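Local structure of transcriptional regulator PA3341 (Pseudomonas aeruginosa, 2FBH) at the interface of chains A and B. The protein is a MarR-family transcriptional regulator that probably binds DNA through a winged helix-turn-helix domain to control gene expression. Sequence-based numbering; all coordinates share one arbitrary frame. Chains: chain A/B, transcriptional regulator PA3341.

The interface of chains A and B. Residues chain A 48, 110, 117; chain B 10, 13.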
# COMPACT_ATOMS: atom_id res chain seq x y z
N ARG A 48 13.92 12.96 -3.38
CA ARG A 48 14.25 12.16 -4.59
C ARG A 48 13.92 12.79 -5.91
O ARG A 48 14.42 12.34 -6.96
CB ARG A 48 13.55 10.83 -4.53
CG ARG A 48 14.24 9.95 -3.51
CD ARG A 48 13.52 8.60 -3.38
NE ARG A 48 14.28 7.80 -2.42
CZ ARG A 48 13.89 6.59 -2.00
NH1 ARG A 48 12.78 6.05 -2.50
NH2 ARG A 48 14.67 5.90 -1.15
N GLU A 110 17.49 8.59 3.85
CA GLU A 110 17.98 7.85 2.68
C GLU A 110 18.93 6.72 3.05
O GLU A 110 18.87 5.66 2.45
CB GLU A 110 18.59 8.77 1.64
CG GLU A 110 17.55 9.57 0.91
CD GLU A 110 16.78 8.76 -0.11
OE1 GLU A 110 16.51 9.30 -1.19
OE2 GLU A 110 16.47 7.58 0.12
N ARG A 117 16.59 -1.59 1.68
CA ARG A 117 16.65 -2.10 0.25
C ARG A 117 17.72 -3.16 0.15
O ARG A 117 17.43 -4.28 -0.33
CB ARG A 117 16.92 -0.89 -0.70
CG ARG A 117 16.79 -1.25 -2.18
CD ARG A 117 17.19 -0.04 -3.09
NE ARG A 117 16.72 1.16 -2.52
CZ ARG A 117 17.41 2.19 -2.02
NH1 ARG A 117 18.73 2.33 -2.04
NH2 ARG A 117 16.72 3.15 -1.51
N TYR B 10 14.78 2.77 -7.21
CA TYR B 10 14.03 2.80 -5.96
C TYR B 10 12.98 1.70 -6.21
O TYR B 10 11.81 1.93 -6.56
CB TYR B 10 13.43 4.14 -5.76
CG TYR B 10 14.52 5.20 -5.64
CD1 TYR B 10 14.50 6.31 -6.45
CD2 TYR B 10 15.53 5.06 -4.66
CE1 TYR B 10 15.47 7.33 -6.29
CE2 TYR B 10 16.51 6.06 -4.49
CZ TYR B 10 16.46 7.18 -5.30
OH TYR B 10 17.42 8.17 -5.12
N THR B 13 9.84 1.76 -4.14
CA THR B 13 8.89 2.74 -4.61
C THR B 13 8.12 2.23 -5.80
O THR B 13 6.92 2.43 -5.87
CB THR B 13 9.54 4.09 -4.96
OG1 THR B 13 10.02 4.66 -3.74
CG2 THR B 13 8.49 4.99 -5.50
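The phenol ring of B:Tyr10 lies flat against the guanidinium group of A:Arg48 at the centre of this patch. The two planes are 8° apart, so the groups stack almost parallel. CD2 of the B:Tyr10 ring sits over the middle of the guanidinium, 3.5 Å from A:Arg48 CZ. A:Arg48 NE stands above one face of the ring, shifted toward its rim. This is a cation-pi contact. The aliphatic part of the arginine continues it, with A:Arg48 CD 3.7 Å from CE1 of the B:Tyr10 ring. The A:Arg48 chain runs fully extended from CG to NE, which lays its methylenes and its charged end along the same ring face.

Within chain A, A:Glu110 of helix 102-120 holds the A:Arg48 guanidinium. It takes the side-on edge, one carboxylate oxygen to each of two nitrogens. A:Arg48 NE donates to A:Glu110 OE1 at 3.0 Å in a nearly straight bond. A:Arg48 NH2 donates to the syn lone pair of A:Glu110 OE2 at 2.8 Å, and this pair is also a salt bridge. The double grip should fix the rotation of the guanidinium and present its face to B:Tyr10. The carboxylate probably offsets the arginine charge as well.

A:Arg117, from the same helix, comes to the edge of the B:Tyr10 ring. Its guanidinium is turned 69° from the ring plane, and NH2 lies in that plane, 3.9 Å from B:Tyr10 CD2. Its chain bends at chi3 (-39°) to bring the group there.

The tyrosine precedes helix 11-29 of chain B. The patch is part of the two-fold interface of a MarR-type dimer, recurs with the chains exchanged, and probably helps tether the N-terminal end of one subunit to the other. At the rim, the B:Thr13 hydroxyl OG1 lies at the edge of the A:Arg48 guanidinium, in its plane, 3.3 Å from NH1.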